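Local coordinates for protein L-serine ammonia-lyase (PDB 5C3U) that belongs to the pyridoxal-phosphate-dependent enzymes and holds one pyridoxal-5'-phosphate between two alpha/beta domains, at residues F73-G76 / N80-L83; A96-P101 / Q110-D115. All coordinates share one frame; numbering follows the deposited sequence.

Contact 1: residues F73-G76 / N80-L83. With PLP (pyridoxal-5'-phosphate), chain B.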
# COMPACT_ATOMS: atom_id res chain seq x y z
N PHE A 73 6.24 20.74 0.04
CA PHE A 73 5.77 19.49 -0.54
C PHE A 73 4.31 19.69 -0.94
O PHE A 73 3.57 20.32 -0.22
CB PHE A 73 5.85 18.33 0.46
CG PHE A 73 7.25 17.82 0.70
CD1 PHE A 73 7.99 17.24 -0.33
CD2 PHE A 73 7.79 17.83 1.97
CE1 PHE A 73 9.27 16.74 -0.10
CE2 PHE A 73 9.07 17.33 2.21
CZ PHE A 73 9.81 16.79 1.17
N VAL A 74 3.91 19.17 -2.09
CA VAL A 74 2.53 19.31 -2.55
C VAL A 74 2.02 17.90 -2.82
O VAL A 74 2.71 17.10 -3.47
CB VAL A 74 2.46 20.17 -3.85
CG1 VAL A 74 1.02 20.29 -4.35
CG2 VAL A 74 3.06 21.56 -3.60
N CYS A 75 0.82 17.58 -2.35
CA CYS A 75 0.30 16.24 -2.57
C CYS A 75 -1.21 16.20 -2.53
O CYS A 75 -1.82 16.77 -1.63
CB CYS A 75 0.88 15.27 -1.53
SG CYS A 75 0.59 13.53 -1.93
N GLY A 76 -1.78 15.51 -3.52
CA GLY A 76 -3.21 15.15 -3.51
C GLY A 76 -3.44 13.67 -3.86
O GLY A 76 -4.57 13.27 -4.17
N ASN A 80 -3.42 7.77 2.12
CA ASN A 80 -2.25 7.44 2.92
C ASN A 80 -1.02 8.18 2.47
O ASN A 80 -0.12 8.42 3.29
CB ASN A 80 -2.07 5.95 2.97
CG ASN A 80 -3.30 5.28 3.55
OD1 ASN A 80 -3.75 5.67 4.65
ND2 ASN A 80 -3.89 4.35 2.81
N THR A 81 -0.98 8.55 1.19
CA THR A 81 0.12 9.37 0.70
C THR A 81 0.09 10.75 1.36
O THR A 81 1.12 11.20 1.88
CB THR A 81 0.09 9.50 -0.82
OG1 THR A 81 -0.09 8.18 -1.35
CG2 THR A 81 1.42 10.09 -1.34
N VAL A 82 -1.08 11.39 1.40
CA VAL A 82 -1.13 12.74 1.96
C VAL A 82 -0.81 12.69 3.43
O VAL A 82 -0.13 13.58 3.93
CB VAL A 82 -2.43 13.54 1.66
CG1 VAL A 82 -2.60 13.71 0.14
CG2 VAL A 82 -3.69 12.93 2.31
N LEU A 83 -1.24 11.64 4.12
CA LEU A 83 -0.92 11.54 5.56
C LEU A 83 0.60 11.40 5.81
O LEU A 83 1.15 11.97 6.77
CB LEU A 83 -1.70 10.39 6.21
CG LEU A 83 -3.19 10.71 6.36
CD1 LEU A 83 -3.98 9.42 6.59
CD2 LEU A 83 -3.38 11.66 7.54
N1 PLP B . -2.32 -0.52 0.62
C2 PLP B . -2.34 0.68 1.23
C2A PLP B . -3.11 0.92 2.51
C3 PLP B . -1.61 1.80 0.62
O3 PLP B . -1.61 3.03 1.21
C4 PLP B . -0.86 1.51 -0.62
C4A PLP B . -0.08 2.58 -1.26
C5 PLP B . -0.91 0.14 -1.21
C6 PLP B . -1.66 -0.82 -0.52
C5A PLP B . -0.17 -0.23 -2.49
O4P PLP B . 0.06 0.96 -3.24
P PLP B . 0.95 1.14 -4.58
O1P PLP B . 2.36 1.40 -4.17
O2P PLP B . 0.76 -0.09 -5.48
O3P PLP B . 0.26 2.33 -5.14

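Contact 2: residues A96-P101 / Q110-D115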
# COMPACT_ATOMS: atom_id res chain seq x y z
N ALA A 96 3.97 21.99 3.81
CA ALA A 96 3.24 21.02 2.99
C ALA A 96 1.89 21.61 2.59
O ALA A 96 1.21 22.27 3.40
CB ALA A 96 3.05 19.69 3.71
N ILE A 97 1.56 21.44 1.31
CA ILE A 97 0.27 21.84 0.77
C ILE A 97 -0.44 20.54 0.38
O ILE A 97 0.01 19.81 -0.51
CB ILE A 97 0.44 22.76 -0.48
CG1 ILE A 97 1.19 24.05 -0.11
CG2 ILE A 97 -0.91 23.05 -1.13
CD1 ILE A 97 2.07 24.57 -1.23
N ILE A 98 -1.57 20.27 1.03
CA ILE A 98 -2.24 19.00 0.88
C ILE A 98 -3.66 19.19 0.35
O ILE A 98 -4.41 19.97 0.91
CB ILE A 98 -2.27 18.23 2.23
CG1 ILE A 98 -0.85 17.92 2.73
CG2 ILE A 98 -3.13 16.98 2.12
CD1 ILE A 98 0.01 17.12 1.76
N VAL A 99 -4.01 18.49 -0.73
CA VAL A 99 -5.40 18.53 -1.24
C VAL A 99 -6.09 17.18 -0.99
O VAL A 99 -5.55 16.10 -1.32
CB VAL A 99 -5.45 18.88 -2.75
CG1 VAL A 99 -6.89 19.01 -3.25
CG2 VAL A 99 -4.69 20.18 -3.01
N VAL A 100 -7.32 17.24 -0.47
CA VAL A 100 -8.11 16.02 -0.27
C VAL A 100 -9.51 16.26 -0.86
O VAL A 100 -9.90 17.43 -1.00
CB VAL A 100 -8.17 15.62 1.21
CG1 VAL A 100 -6.76 15.50 1.83
CG2 VAL A 100 -9.02 16.61 2.00
N PRO A 101 -10.23 15.18 -1.26
CA PRO A 101 -11.55 15.35 -1.86
C PRO A 101 -12.50 16.02 -0.90
O PRO A 101 -12.32 15.94 0.32
CB PRO A 101 -12.02 13.92 -2.14
CG PRO A 101 -10.77 13.12 -2.27
CD PRO A 101 -9.77 13.78 -1.34
N GLN A 110 -8.22 16.21 10.27
CA GLN A 110 -7.71 16.71 11.54
C GLN A 110 -6.22 16.41 11.70
O GLN A 110 -5.47 17.24 12.21
CB GLN A 110 -8.48 16.12 12.72
CG GLN A 110 -8.01 16.65 14.08
CD GLN A 110 -8.16 18.16 14.20
OE1 GLN A 110 -9.26 18.68 14.37
NE2 GLN A 110 -7.04 18.87 14.12
N SER A 111 -5.81 15.21 11.27
CA SER A 111 -4.41 14.82 11.38
C SER A 111 -3.53 15.74 10.57
O SER A 111 -2.45 16.13 11.02
CB SER A 111 -4.18 13.39 10.89
OG SER A 111 -4.74 12.48 11.80
N ILE A 112 -4.00 16.07 9.36
CA ILE A 112 -3.25 16.93 8.46
C ILE A 112 -3.13 18.35 9.02
O ILE A 112 -2.07 18.97 8.96
CB ILE A 112 -3.85 16.93 7.04
CG1 ILE A 112 -3.78 15.51 6.45
CG2 ILE A 112 -3.14 17.93 6.14
CD1 ILE A 112 -4.69 15.32 5.26
N ARG A 113 -4.22 18.87 9.57
CA ARG A 113 -4.20 20.19 10.23
C ARG A 113 -3.29 20.21 11.45
O ARG A 113 -2.51 21.14 11.64
CB ARG A 113 -5.59 20.63 10.64
CG ARG A 113 -6.51 21.04 9.51
CD ARG A 113 -7.81 21.58 10.09
NE ARG A 113 -8.96 21.29 9.24
CZ ARG A 113 -9.87 20.34 9.47
NH1 ARG A 113 -10.86 20.16 8.61
NH2 ARG A 113 -9.79 19.57 10.56
N THR A 114 -3.39 19.18 12.28
CA THR A 114 -2.55 19.07 13.48
C THR A 114 -1.06 19.07 13.14
O THR A 114 -0.25 19.61 13.89
CB THR A 114 -2.93 17.83 14.30
OG1 THR A 114 -4.27 17.99 14.79
CG2 THR A 114 -1.95 17.60 15.47
N ASP A 115 -0.70 18.48 12.00
CA ASP A 115 0.69 18.44 11.54
C ASP A 115 1.18 19.83 11.13
O ASP A 115 2.38 20.05 10.99
CB ASP A 115 0.80 17.52 10.31
CG ASP A 115 0.82 16.04 10.67
OD1 ASP A 115 1.17 15.70 11.82
OD2 ASP A 115 0.52 15.20 9.78

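Contact 1: residues F73-G76 / N80-L83
Cys75, Thr81 and Val82 close the turn from strand 72-75 into helix 79-92, the first half of a beta-alpha-beta unit in this pyridoxal-phosphate-dependent enzyme. Phe73, upstream on the strand, packs instead on Cys60 and Ala63 of helix 52-67, where its flat apolar ring can lie against small side chains, and Val74 rests on Ile97 of the next strand. Cys75 turns its side chain toward the helix. Its SG stands anti to the backbone N (chi1 -167°) and touches two methyl groups, 3.6 Å from Thr81 CG2 and 3.8 Å from Val82 CG1. A small, polarisable sulfur suits this close, buried approach of strand to helix. The same Val82 CG1 also lies 3.6 Å from Cys75 O. Gly76 then leads the chain out of the strand, its CA 4.0 Å from Val82 CG1. Thr81 divides its two branches: CG2 packs on the sulfur, while OG1 is hydrogen-bonded to Ser77 O. One residue earlier on the helix, Asn80 faces pyridoxal-5'-phosphate, its amide steadied by Glu279 and by the backbone N of Ser315. From there Asn80 ND2 donates a bent hydrogen bond to PLP O3, 3.1 Å long with an N-H...O angle of 137°.

Contact 2: residues A96-P101 / Q110-D115
Ile112 reaches from its helix onto Ile98 and Val100, and the whole contact turns on the two ends of its branched side chain. Against Ile98 the two side chains run obliquely: Ile112 CG2 comes 4.0 Å from Ile98 CB, and its CD1 3.9 Å from Ile98 CG2, so both branches of Ile112 press on the same residue. Toward Val100 the approach is end on, methyl to methyl, with Ile112 CD1 and Val100 CG1 4.0 Å apart. The extended outer part of Ile112 (chi2 164°) carries CD1 far enough to meet both strand residues at once. Ile98 and Val100 are two apart on strand 95-100 and both point toward the helix, whereas Ile97 and Val99 point to the other side, where Val99 packs on helix 126-134. This is the strand-to-helix packing of a second beta-alpha-beta unit, strand 95-100, helix 106-114 and strand 118-121, on a parallel sheet. Beta-branched Ile98 and Val100 suit the strand, and the same branching gives Ile112 two apolar arms on the buried face of the helix. On that helix, Gln110 O accepts two hydrogen bonds from Thr114, whose N and OG1 approach from opposite faces of the carbonyl plane: the helical one from N at 2.8 Å and a second from OG1 at 2.9 Å. The hydroxyl of this exposed threonine thus turns back on its own helix. Asp115, the next residue, binds helix 79-92 through both carboxylate oxygens, OD1 in a salt bridge with Arg90 NE and OD2 in a hydrogen bond with Ser86 OG.

How the contacts relate
The two contacts are consecutive strand-to-helix packings on one face of a parallel sheet, with centres 8 Å apart, and strands 72-75 and 95-100 are neighbours in it. Phe73 O to Ile97 N (2.8 Å) and Cys75 O to Val99 N (2.9 Å) are probable hydrogen bonds that zip the strands together. Val82 CB of helix 79-92 packs 3.5 Å from Ile98 CG2 of strand 95-100, while the two helices touch where Leu83 CD2 lies 3.9 Å from Ser111 CB. Val82 of contact 1 and Ile112 of contact 2 share Ile98 in one apolar core. Contact 1 supplies Asn80 to the pyridoxal-5'-phosphate pocket, whereas the Ile112 side chain is about 13 Å from PLP at the nearest atoms.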